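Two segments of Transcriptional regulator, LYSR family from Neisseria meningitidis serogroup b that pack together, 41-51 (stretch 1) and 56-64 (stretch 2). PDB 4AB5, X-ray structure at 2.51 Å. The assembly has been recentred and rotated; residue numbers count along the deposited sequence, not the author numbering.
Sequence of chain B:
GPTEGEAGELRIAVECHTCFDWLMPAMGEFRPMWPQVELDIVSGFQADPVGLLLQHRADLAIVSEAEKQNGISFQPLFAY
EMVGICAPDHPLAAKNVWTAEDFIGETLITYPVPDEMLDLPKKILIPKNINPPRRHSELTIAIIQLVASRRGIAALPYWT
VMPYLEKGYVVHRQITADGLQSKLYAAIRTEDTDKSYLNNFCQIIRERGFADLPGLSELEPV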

# COMPACT_ATOMS: atom_id res chain seq x y z
N ILE B 41 14.94 4.51 -0.74
CA ILE B 41 14.05 3.91 -1.73
C ILE B 41 13.89 4.92 -2.84
O ILE B 41 13.49 6.05 -2.58
CB ILE B 41 12.69 3.42 -1.15
CG1 ILE B 41 12.88 2.41 0.01
CG2 ILE B 41 11.79 2.83 -2.27
CD1 ILE B 41 11.83 2.43 1.06
N VAL B 42 14.26 4.54 -4.08
CA VAL B 42 14.16 5.38 -5.28
C VAL B 42 13.01 4.79 -6.14
O VAL B 42 13.19 3.76 -6.78
CB VAL B 42 15.51 5.47 -6.05
CG1 VAL B 42 15.47 6.56 -7.12
CG2 VAL B 42 16.68 5.71 -5.09
N SER B 43 11.84 5.46 -6.13
CA SER B 43 10.64 4.97 -6.83
C SER B 43 9.77 6.07 -7.50
O SER B 43 10.18 7.23 -7.57
CB SER B 43 9.79 4.11 -5.89
OG SER B 43 9.40 4.82 -4.72
N GLY B 44 8.59 5.65 -8.00
CA GLY B 44 7.59 6.52 -8.62
C GLY B 44 7.71 6.78 -10.12
O GLY B 44 6.69 7.00 -10.78
N PHE B 45 8.95 6.77 -10.66
CA PHE B 45 9.29 7.05 -12.07
C PHE B 45 8.46 6.31 -13.14
O PHE B 45 8.35 6.82 -14.27
CB PHE B 45 10.79 6.86 -12.32
CG PHE B 45 11.69 7.72 -11.46
CD1 PHE B 45 12.01 9.01 -11.83
CD2 PHE B 45 12.21 7.23 -10.26
CE1 PHE B 45 12.83 9.81 -11.03
CE2 PHE B 45 13.02 8.02 -9.45
CZ PHE B 45 13.34 9.31 -9.85
N GLN B 46 7.87 5.13 -12.79
CA GLN B 46 7.07 4.26 -13.66
C GLN B 46 7.86 3.84 -14.92
O GLN B 46 7.29 3.71 -16.01
CB GLN B 46 5.70 4.89 -14.01
CG GLN B 46 4.70 4.85 -12.86
CD GLN B 46 3.57 5.84 -13.01
OE1 GLN B 46 3.25 6.32 -14.11
NE2 GLN B 46 2.92 6.17 -11.91
N ALA B 47 9.18 3.64 -14.73
CA ALA B 47 10.12 3.26 -15.78
C ALA B 47 11.21 2.32 -15.24
O ALA B 47 11.37 2.20 -14.02
CB ALA B 47 10.76 4.50 -16.38
N ASP B 48 11.95 1.66 -16.16
CA ASP B 48 13.05 0.72 -15.90
C ASP B 48 14.03 1.23 -14.84
O ASP B 48 14.69 2.25 -15.07
CB ASP B 48 13.80 0.39 -17.22
CG ASP B 48 14.73 -0.82 -17.21
OD1 ASP B 48 14.88 -1.46 -16.14
OD2 ASP B 48 15.30 -1.13 -18.28
N PRO B 49 14.16 0.53 -13.67
CA PRO B 49 15.12 0.99 -12.66
C PRO B 49 16.60 0.75 -12.98
O PRO B 49 17.46 1.24 -12.25
CB PRO B 49 14.67 0.29 -11.38
CG PRO B 49 13.97 -0.93 -11.83
CD PRO B 49 13.44 -0.69 -13.22
N VAL B 50 16.91 0.01 -14.07
CA VAL B 50 18.28 -0.29 -14.51
C VAL B 50 19.00 1.02 -14.93
O VAL B 50 20.20 1.17 -14.67
CB VAL B 50 18.31 -1.40 -15.60
CG1 VAL B 50 19.70 -1.56 -16.22
CG2 VAL B 50 17.84 -2.74 -15.03
N GLY B 51 18.25 1.94 -15.53
CA GLY B 51 18.75 3.23 -15.97
C GLY B 51 19.32 4.05 -14.84
O GLY B 51 20.38 4.65 -14.98
N HIS B 56 23.94 6.49 -11.69
CA HIS B 56 24.43 6.62 -10.30
C HIS B 56 23.38 7.25 -9.35
O HIS B 56 23.72 7.85 -8.33
CB HIS B 56 25.80 7.32 -10.23
CG HIS B 56 26.91 6.48 -10.76
ND1 HIS B 56 27.84 5.90 -9.92
CD2 HIS B 56 27.22 6.14 -12.04
CE1 HIS B 56 28.68 5.24 -10.70
NE2 HIS B 56 28.34 5.35 -11.98
N ARG B 57 22.11 7.07 -9.70
CA ARG B 57 20.96 7.57 -8.96
C ARG B 57 20.42 6.50 -8.01
O ARG B 57 19.59 6.80 -7.16
CB ARG B 57 19.86 8.03 -9.94
CG ARG B 57 20.27 9.15 -10.89
CD ARG B 57 19.60 10.48 -10.59
NE ARG B 57 18.14 10.43 -10.66
CZ ARG B 57 17.42 10.55 -11.77
NH1 ARG B 57 18.03 10.71 -12.94
NH2 ARG B 57 16.10 10.49 -11.73
N ALA B 58 20.91 5.24 -8.17
CA ALA B 58 20.55 4.07 -7.36
C ALA B 58 21.72 3.08 -7.34
O ALA B 58 22.51 3.06 -8.28
CB ALA B 58 19.29 3.40 -7.92
N ASP B 59 21.80 2.25 -6.28
CA ASP B 59 22.88 1.26 -6.09
C ASP B 59 22.44 -0.19 -6.31
O ASP B 59 23.28 -1.03 -6.67
CB ASP B 59 23.54 1.44 -4.71
CG ASP B 59 23.88 2.89 -4.40
OD1 ASP B 59 24.91 3.37 -4.90
OD2 ASP B 59 23.10 3.54 -3.67
N LEU B 60 21.14 -0.48 -6.16
CA LEU B 60 20.57 -1.81 -6.39
C LEU B 60 19.15 -1.65 -6.92
O LEU B 60 18.39 -0.81 -6.41
CB LEU B 60 20.61 -2.65 -5.11
CG LEU B 60 20.33 -4.15 -5.22
CD1 LEU B 60 21.20 -4.91 -4.25
CD2 LEU B 60 18.87 -4.46 -4.92
N ALA B 61 18.78 -2.47 -7.94
CA ALA B 61 17.46 -2.45 -8.54
C ALA B 61 16.78 -3.82 -8.52
O ALA B 61 17.41 -4.82 -8.84
CB ALA B 61 17.53 -1.91 -9.96
N ILE B 62 15.48 -3.85 -8.15
CA ILE B 62 14.65 -5.06 -8.17
C ILE B 62 14.01 -5.08 -9.56
O ILE B 62 13.29 -4.14 -9.92
CB ILE B 62 13.61 -5.09 -7.01
CG1 ILE B 62 14.27 -4.94 -5.60
CG2 ILE B 62 12.68 -6.31 -7.09
CD1 ILE B 62 15.42 -5.99 -5.17
N VAL B 63 14.33 -6.12 -10.36
CA VAL B 63 13.87 -6.25 -11.74
C VAL B 63 13.22 -7.61 -12.06
O VAL B 63 13.57 -8.62 -11.44
CB VAL B 63 14.99 -5.87 -12.75
CG1 VAL B 63 15.33 -4.38 -12.68
CG2 VAL B 63 16.24 -6.74 -12.57
N SER B 64 12.28 -7.62 -13.04
CA SER B 64 11.54 -8.80 -13.52
C SER B 64 12.23 -9.53 -14.69
O SER B 64 11.76 -10.58 -15.12
CB SER B 64 10.12 -8.41 -13.92
OG SER B 64 9.39 -8.02 -12.77

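Stretch 1 enters on a strand that begins earlier in the chain and includes Ile 41 and Val 42. It then runs through a loop and passes into a helix that includes Gly 51 and continues later in the chain. Stretch 2 starts just after a helix. His 56 is the first residue to leave helical phi/psi, and its positive phi (59°) belongs to a Schellman motif, with two bonds back into the last helical turn. A short loop follows, and residues 60 to 63 form a strand.

The two backbones come near each other at two places. The CA atoms of Val 42 and Ala 58 are 6.8 Å apart. The CA atoms of Pro 49 and Ala 61 are closer, at 5.9 Å. Between these points stretch 1 swings out through its loop, and Ser 43, Gly 44, Gln 46 and Ala 47 make no contact with stretch 2. Gly 44 has a phi of 88°, a value that favours glycine. No hydrogen bond joins the two stretches, so the strand of stretch 2 is not paired with stretch 1 through its backbone. The contact is mainly apolar side-chain packing, with two approaches to backbone oxygens, and buries 329 Å², both sides summed.

Asp 48 precedes the turn that leads into the helix, and its side chain caps it: Val 50 N donates to Asp 48 OD1 at 3.3 Å, with an N-H...acceptor angle of 165°. Such a bond gives an acceptor to an NH near a helix start, where an earlier carbonyl is lacking.

Pro 49 is buried and has the largest covered area in stretch 1. Pro 49 CB sits 3.9 Å from Ala 61 CB. Pro 49 CG is 3.8 Å from Val 63 CG1 and also 3.8 Å from Ile 62 O. The first two contacts are apolar; the third sets a ring carbon against a backbone carbonyl oxygen. The alternation of the strand explains the pattern. Ala 61 and Val 63 point their CA-to-CB bonds toward stretch 1, while those of Leu 60 and Ile 62 point away. Ile 62 therefore meets the proline through its backbone. The small methyl of Ala 61 accompanies the close approach of the two chains here. Val 50 adds a further apolar contact, with Val 50 CG2 3.8 Å from Val 63 CG1. Val 63 CG1 thus touches both Pro 49 and Val 50.

At the other close point, Val 42 directs its CA-to-CB bond toward stretch 2. Its chi1 is t. Val 42 CG2 lies 3.7 Å from Arg 57 O and 4.5 Å from Ala 58 CB, the latter a looser apolar contact.

Phe 45 and Arg 57 meet at an exposed part of the contact. Phe 45 CE1 is 3.4 Å from Arg 57 NH2. The ring carbon lies at the edge of the guanidinium, near its plane, and NH2 approaches the ring obliquely. This geometry is not that of a flat stack.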